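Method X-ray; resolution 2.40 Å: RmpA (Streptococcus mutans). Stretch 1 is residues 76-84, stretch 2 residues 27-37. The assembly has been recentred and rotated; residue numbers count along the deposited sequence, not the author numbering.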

# COMPACT_ATOMS: atom_id res chain seq x y z
N GLN A 76 7.04 17.27 -7.75
CA GLN A 76 8.12 17.43 -8.71
C GLN A 76 8.97 16.22 -8.73
O GLN A 76 9.44 15.80 -9.76
CB GLN A 76 9.07 18.56 -8.31
CG GLN A 76 8.41 19.88 -7.88
CD GLN A 76 8.14 20.76 -9.04
OE1 GLN A 76 7.64 20.31 -10.08
NE2 GLN A 76 8.45 22.05 -8.88
N ARG A 77 9.23 15.67 -7.57
CA ARG A 77 10.02 14.46 -7.54
C ARG A 77 9.68 13.60 -6.33
O ARG A 77 9.07 14.08 -5.36
CB ARG A 77 11.51 14.81 -7.61
CG ARG A 77 12.00 15.56 -6.42
CD ARG A 77 13.49 15.73 -6.56
NE ARG A 77 14.10 15.82 -5.23
CZ ARG A 77 14.46 16.97 -4.67
NH1 ARG A 77 14.28 18.13 -5.36
NH2 ARG A 77 15.03 16.95 -3.46
N ASP A 78 10.07 12.32 -6.43
CA ASP A 78 9.79 11.29 -5.40
C ASP A 78 10.56 11.63 -4.11
O ASP A 78 11.71 11.96 -4.16
CB ASP A 78 10.18 9.89 -5.89
CG ASP A 78 9.30 9.40 -6.97
OD1 ASP A 78 8.05 9.28 -6.77
OD2 ASP A 78 9.83 9.14 -8.04
N ALA A 79 9.91 11.63 -2.96
CA ALA A 79 10.62 12.01 -1.71
C ALA A 79 9.78 11.62 -0.56
O ALA A 79 8.59 11.33 -0.75
CB ALA A 79 10.92 13.51 -1.67
N PHE A 80 10.41 11.59 0.61
CA PHE A 80 9.78 11.27 1.86
C PHE A 80 10.26 12.24 2.92
O PHE A 80 11.36 12.74 2.81
CB PHE A 80 10.23 9.88 2.35
CG PHE A 80 9.94 8.76 1.43
CD1 PHE A 80 10.90 8.31 0.51
CD2 PHE A 80 8.72 8.06 1.52
CE1 PHE A 80 10.63 7.24 -0.33
CE2 PHE A 80 8.46 6.93 0.68
CZ PHE A 80 9.42 6.53 -0.21
N SER A 81 9.44 12.46 3.96
CA SER A 81 9.93 13.03 5.20
C SER A 81 9.46 12.19 6.42
O SER A 81 8.64 11.32 6.32
CB SER A 81 9.44 14.45 5.35
OG SER A 81 8.06 14.42 5.67
N LEU A 82 10.04 12.45 7.58
CA LEU A 82 9.65 11.80 8.78
C LEU A 82 9.71 12.84 9.89
O LEU A 82 10.75 13.52 10.10
CB LEU A 82 10.56 10.62 9.08
CG LEU A 82 10.06 9.66 10.17
CD1 LEU A 82 10.57 8.31 9.82
CD2 LEU A 82 10.56 10.08 11.56
N VAL A 83 8.58 12.95 10.59
CA VAL A 83 8.39 13.88 11.67
C VAL A 83 7.86 13.04 12.85
O VAL A 83 6.97 12.21 12.65
CB VAL A 83 7.35 14.96 11.27
CG1 VAL A 83 6.66 15.59 12.51
CG2 VAL A 83 7.97 16.07 10.36
N THR A 84 8.37 13.27 14.07
CA THR A 84 7.81 12.67 15.29
C THR A 84 7.33 13.80 16.19
O THR A 84 7.96 14.83 16.25
CB THR A 84 8.85 11.86 16.06
OG1 THR A 84 9.96 12.70 16.39
CG2 THR A 84 9.35 10.63 15.25
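Stretch 2, residues 27-37: KLSVTPLIESG

Stretch 2 continues a helix that begins earlier in the chain and runs to about S36. It lies against the extended chain of stretch 1. The two run in opposite directions: V83 sits over S29 (CA to CA 5.7 Å), and Q76 lies near G37 (CA to CA 7.2 Å). No backbone-to-backbone hydrogen bond joins them.

The helix is kinked. P32 has no amide hydrogen to give to L28 O. L33 N makes a weak bond to V30 O (3.0 Å), so S29 O is not taken up by the next turn. It is satisfied from stretch 1, where S81 OG donates to S29 O at 2.5 Å, a very short hydrogen bond between buried residues. T31 OG1 donates to K27 O at 3.1 Å. S29 OG bonds to a residue adjoining one of the stretches.

Near the helix end, R77 NH1 gives a weak hydrogen bond to S36 O (3.5 Å), which lies at the edge of the guanidinium. S36 OG is satisfied elsewhere in the structure. G37 has positive phi and closes the helix in a Schellman motif; G37 N donates to I34 O at 3.0 Å.

Two pairs of apolar side chains also meet: A79 CB and L33 CD2 at 3.8 Å, V83 CG1 and L28 CB at 4.4 Å. V83 CG2 packs on L28 O at 3.4 Å, without a hydrogen bond. F80 points away, but F80 O is 3.7 Å from L33 CD2.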

# COMPACT_ATOMS: atom_id res chain seq x y z
N LYS A 27 1.12 19.98 8.28
CA LYS A 27 2.03 21.04 7.81
C LYS A 27 3.53 20.70 8.07
O LYS A 27 4.40 20.86 7.20
CB LYS A 27 1.67 22.36 8.50
CG LYS A 27 2.53 23.55 8.02
CD LYS A 27 2.45 24.68 9.05
CE LYS A 27 3.70 24.74 9.88
NZ LYS A 27 3.51 25.60 11.04
N LEU A 28 3.81 20.29 9.29
CA LEU A 28 5.15 19.96 9.70
C LEU A 28 5.77 18.87 8.86
O LEU A 28 6.99 18.87 8.67
CB LEU A 28 5.17 19.51 11.15
CG LEU A 28 4.83 20.57 12.18
CD1 LEU A 28 4.75 19.88 13.50
CD2 LEU A 28 5.84 21.78 12.22
N SER A 29 4.97 17.93 8.36
CA SER A 29 5.55 16.79 7.66
C SER A 29 5.87 17.09 6.18
O SER A 29 6.67 16.44 5.54
CB SER A 29 4.71 15.50 7.88
OG SER A 29 3.47 15.53 7.19
N VAL A 30 5.26 18.13 5.66
CA VAL A 30 5.34 18.39 4.21
C VAL A 30 6.29 19.56 3.93
O VAL A 30 6.85 19.66 2.84
CB VAL A 30 3.91 18.72 3.67
CG1 VAL A 30 3.99 19.40 2.30
CG2 VAL A 30 3.07 17.42 3.64
N THR A 31 6.41 20.44 4.91
CA THR A 31 7.24 21.61 4.82
C THR A 31 8.66 21.25 4.43
O THR A 31 9.21 21.85 3.54
CB THR A 31 7.19 22.35 6.16
OG1 THR A 31 6.10 23.27 6.11
CG2 THR A 31 8.51 23.11 6.39
N PRO A 32 9.28 20.26 5.09
CA PRO A 32 10.64 19.92 4.63
C PRO A 32 10.79 19.65 3.12
O PRO A 32 11.83 19.99 2.56
CB PRO A 32 11.03 18.70 5.49
CG PRO A 32 10.13 18.76 6.68
CD PRO A 32 8.86 19.45 6.26
N LEU A 33 9.77 19.06 2.50
CA LEU A 33 9.71 18.74 1.07
C LEU A 33 9.37 19.93 0.14
O LEU A 33 9.75 19.94 -1.03
CB LEU A 33 8.64 17.67 0.83
CG LEU A 33 8.83 16.37 1.57
CD1 LEU A 33 7.70 15.38 1.20
CD2 LEU A 33 10.22 15.84 1.24
N ILE A 34 8.60 20.89 0.64
CA ILE A 34 8.50 22.18 -0.02
C ILE A 34 9.91 22.87 -0.00
O ILE A 34 10.38 23.33 -1.04
CB ILE A 34 7.51 23.07 0.67
CG1 ILE A 34 6.10 22.50 0.55
CG2 ILE A 34 7.59 24.41 0.07
CD1 ILE A 34 5.18 22.98 1.67
N GLU A 35 10.59 22.92 1.15
CA GLU A 35 11.90 23.55 1.18
C GLU A 35 12.91 22.91 0.21
O GLU A 35 13.63 23.60 -0.48
CB GLU A 35 12.43 23.61 2.59
CG GLU A 35 11.58 24.46 3.51
CD GLU A 35 11.78 24.11 4.97
OE1 GLU A 35 12.57 23.20 5.32
OE2 GLU A 35 11.15 24.79 5.81
N SER A 36 12.95 21.59 0.13
CA SER A 36 13.84 21.00 -0.83
C SER A 36 13.40 21.11 -2.26
O SER A 36 14.21 20.81 -3.13
CB SER A 36 14.12 19.54 -0.47
OG SER A 36 12.97 18.77 -0.62
N GLY A 37 12.16 21.50 -2.54
CA GLY A 37 11.65 21.46 -3.93
C GLY A 37 11.15 20.09 -4.42
O GLY A 37 10.84 19.91 -5.59